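Local structure of lactate dehydrogenase, adjacent gene encodes predicted malate dehydrogenase (Cryptosporidium parvum, 4ND2) at residues G96-L101 with D125-H130. The protein probably catalyses the reversible interconversion of (S)-lactate and pyruvate, using NAD(+)/NADH as the redox cofactor. Numbering follows the deposited sequence.
With A3D (3-acetylpyridine adenine dinucleotide), chain C.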
loop_
_atom_site.group_PDB
_atom_site.type_symbol
_atom_site.label_atom_id
_atom_site.label_comp_id
_atom_site.label_asym_id
_atom_site.label_seq_id
_atom_site.Cartn_x
_atom_site.Cartn_y
_atom_site.Cartn_z
ATOM N N GLY A 96 28.490 -20.480 19.820
ATOM C CA GLY A 96 27.257 -20.295 20.576
ATOM C C GLY A 96 26.001 -20.405 19.727
ATOM O O GLY A 96 25.036 -21.059 20.118
ATOM N N ASN A 97 26.007 -19.775 18.557
ATOM C CA ASN A 97 24.816 -19.773 17.705
ATOM C C ASN A 97 24.565 -21.104 17.009
ATOM O O ASN A 97 23.414 -21.460 16.759
ATOM C CB ASN A 97 24.874 -18.623 16.698
ATOM C CG ASN A 97 24.686 -17.270 17.360
ATOM O OD1 ASN A 97 24.331 -17.186 18.538
ATOM N ND2 ASN A 97 24.919 -16.206 16.608
ATOM N N ALA A 98 25.627 -21.849 16.719
ATOM C CA ALA A 98 25.477 -23.213 16.212
ATOM C C ALA A 98 24.665 -24.061 17.193
ATOM O O ALA A 98 23.786 -24.823 16.788
ATOM C CB ALA A 98 26.836 -23.845 15.975
ATOM N N ARG A 99 24.963 -23.912 18.482
ATOM C CA ARG A 99 24.253 -24.632 19.536
ATOM C C ARG A 99 22.788 -24.203 19.645
ATOM O O ARG A 99 21.910 -25.040 19.839
ATOM C CB ARG A 99 24.964 -24.444 20.882
ATOM C CG ARG A 99 26.335 -25.110 20.961
ATOM C CD ARG A 99 26.232 -26.624 20.851
ATOM N NE ARG A 99 25.253 -27.152 21.805
ATOM C CZ ARG A 99 24.511 -28.248 21.631
ATOM N NH1 ARG A 99 24.603 -28.982 20.524
ATOM N NH2 ARG A 99 23.656 -28.612 22.581
ATOM N N ILE A 100 22.524 -22.908 19.511
ATOM C CA ILE A 100 21.144 -22.418 19.490
ATOM C C ILE A 100 20.372 -23.061 18.342
ATOM O O ILE A 100 19.259 -23.553 18.537
ATOM C CB ILE A 100 21.078 -20.879 19.380
ATOM C CG1 ILE A 100 21.533 -20.242 20.694
ATOM C CG2 ILE A 100 19.662 -20.417 19.042
ATOM C CD1 ILE A 100 21.740 -18.746 20.620
ATOM N N LEU A 101 20.972 -23.071 17.154
ATOM C CA LEU A 101 20.308 -23.615 15.966
ATOM C C LEU A 101 20.028 -25.117 16.051
ATOM O O LEU A 101 19.074 -25.593 15.436
ATOM C CB LEU A 101 21.091 -23.273 14.689
ATOM C CG LEU A 101 20.677 -21.968 13.996
ATOM C CD1 LEU A 101 20.631 -20.778 14.946
ATOM C CD2 LEU A 101 21.612 -21.676 12.834
ATOM N N ASP A 125 26.169 -17.660 6.491
ATOM C CA ASP A 125 26.279 -18.771 5.535
ATOM C C ASP A 125 26.557 -20.108 6.218
ATOM O O ASP A 125 25.999 -21.137 5.830
ATOM C CB ASP A 125 27.359 -18.477 4.494
ATOM C CG ASP A 125 27.081 -17.208 3.720
ATOM O OD1 ASP A 125 26.347 -17.266 2.711
ATOM O OD2 ASP A 125 27.590 -16.150 4.132
ATOM N N VAL A 126 27.405 -20.084 7.240
ATOM C CA VAL A 126 27.733 -21.294 7.995
ATOM C C VAL A 126 26.552 -21.732 8.865
ATOM O O VAL A 126 26.291 -22.927 8.997
ATOM C CB VAL A 126 28.999 -21.099 8.861
ATOM C CG1 VAL A 126 29.345 -22.380 9.610
ATOM C CG2 VAL A 126 30.166 -20.664 7.984
ATOM N N MET A 127 25.835 -20.769 9.441
ATOM C CA MET A 127 24.643 -21.076 10.237
ATOM C C MET A 127 23.546 -21.718 9.386
ATOM O O MET A 127 22.887 -22.654 9.836
ATOM C CB MET A 127 24.106 -19.823 10.935
ATOM C CG MET A 127 24.978 -19.284 12.066
ATOM S SD MET A 127 25.220 -20.404 13.467
ATOM C CE MET A 127 26.729 -21.247 12.996
ATOM N N VAL A 128 23.362 -21.225 8.161
ATOM C CA VAL A 128 22.376 -21.797 7.235
ATOM C C VAL A 128 22.700 -23.261 6.947
ATOM O O VAL A 128 21.825 -24.125 7.022
ATOM C CB VAL A 128 22.322 -21.036 5.889
ATOM C CG1 VAL A 128 21.418 -21.757 4.893
ATOM C CG2 VAL A 128 21.840 -19.609 6.091
ATOM N N SER A 129 23.961 -23.516 6.602
ATOM C CA SER A 129 24.440 -24.864 6.306
ATOM C C SER A 129 24.268 -25.778 7.516
ATOM O O SER A 129 23.805 -26.911 7.389
ATOM C CB SER A 129 25.915 -24.822 5.900
ATOM O OG SER A 129 26.365 -26.099 5.490
ATOM N N HIS A 130 24.638 -25.268 8.686
ATOM C CA HIS A 130 24.483 -26.006 9.933
ATOM C C HIS A 130 23.023 -26.373 10.189
ATOM O O HIS A 130 22.724 -27.521 10.511
ATOM C CB HIS A 130 25.036 -25.197 11.109
ATOM C CG HIS A 130 25.006 -25.938 12.408
ATOM N ND1 HIS A 130 25.769 -27.062 12.639
ATOM C CD2 HIS A 130 24.299 -25.722 13.542
ATOM C CE1 HIS A 130 25.536 -27.506 13.861
ATOM N NE2 HIS A 130 24.648 -26.711 14.431
HETATM P PA A3D C . 19.216 -9.529 19.779
HETATM O O1A A3D C . 18.501 -8.207 19.829
HETATM O O2A A3D C . 20.254 -9.848 20.823
HETATM O O5B A3D C . 18.120 -10.697 19.795
HETATM C C5B A3D C . 18.465 -12.070 19.938
HETATM C C4B A3D C . 17.283 -12.770 20.589
HETATM O O4B A3D C . 17.460 -14.187 20.529
HETATM C C3B A3D C . 17.123 -12.400 22.064
HETATM O O3B A3D C . 15.836 -11.825 22.311
HETATM C C2B A3D C . 17.300 -13.711 22.808
HETATM O O2B A3D C . 16.465 -13.842 23.961
HETATM C C1B A3D C . 16.951 -14.733 21.742
HETATM N N9A A3D C . 17.499 -16.078 22.015
HETATM C C8A A3D C . 18.679 -16.398 22.580
HETATM N N7A A3D C . 18.811 -17.746 22.658
HETATM C C5A A3D C . 17.701 -18.297 22.141
HETATM C C6A A3D C . 17.189 -19.663 21.915
HETATM N N6A A3D C . 17.916 -20.749 22.274
HETATM N N1A A3D C . 15.972 -19.786 21.335
HETATM C C2A A3D C . 15.229 -18.722 20.968
HETATM N N3A A3D C . 15.638 -17.454 21.148
HETATM C C4A A3D C . 16.840 -17.189 21.716
HETATM O O3 A3D C . 19.929 -9.749 18.346
HETATM P PN A3D C . 19.430 -9.101 16.950
HETATM O O1N A3D C . 19.930 -7.686 16.876
HETATM O O2N A3D C . 17.967 -9.381 16.748
HETATM O O5D A3D C . 20.247 -10.000 15.899
HETATM C C5D A3D C . 19.938 -11.386 15.788
HETATM C C4D A3D C . 20.959 -12.123 14.928
HETATM O O4D A3D C . 20.893 -11.651 13.577
HETATM C C3D A3D C . 22.402 -11.924 15.386
HETATM O O3D A3D C . 23.099 -13.169 15.339
HETATM C C2D A3D C . 22.993 -10.980 14.365
HETATM O O2D A3D C . 24.402 -11.141 14.175
HETATM C C1D A3D C . 22.219 -11.379 13.122
HETATM N N1N A3D C . 22.220 -10.366 12.069
HETATM C C2N A3D C . 22.495 -10.760 10.816
HETATM C C3N A3D C . 22.513 -9.848 9.771
HETATM C C7N A3D C . 22.818 -10.288 8.372
HETATM O O7N A3D C . 22.888 -9.439 7.507
HETATM C C8N A3D C . 23.014 -11.739 8.054
HETATM C C4N A3D C . 22.238 -8.513 10.035
HETATM C C5N A3D C . 21.952 -8.128 11.337
HETATM C C6N A3D C . 21.952 -9.082 12.345
#
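M127 and H130, one turn apart on helix 124-135, pack against N97, A98 and L101 of helix 94-111 in a buried, mainly apolar helix-helix contact within the NAD-binding domain. The short segments run in nearly the same direction, 30° apart, with their axes 9.9 Å from each other at closest approach. M127 bends at both chi2 and chi3 to lay its thioether against the neighbouring backbone: SD lies 3.6 Å from A98 N and also meets N97 CB, while CE touches A98 CB. Nearer the M127 backbone, L101 CD2 comes within 3.6 Å of M127 CB, the two side chains crossing obliquely. H130, its CG anti to the backbone N (chi1 -176°), reaches across to A98, whose CB sits over one ring face, offset toward the rim, in a CH-pi contact 4.2 Å from the ring centroid. The bond from H130 NE2 to A98 O is weak and bent (3.1 Å, 121°); D102 is the stronger partner of NE2, and L313 of the C-terminal helix packs on both A98 and H130. N97 OD1 accepts a hydrogen bond from I82 N and ND2 bonds S81 OG and N122 O. The helices of two successive beta-alpha-beta crossovers that share strand 116-119 thus pack side by side, as in the Rossmann fold of lactate and malate dehydrogenases, with helix 94-111 contributing N97 and I100 to the cofactor pocket.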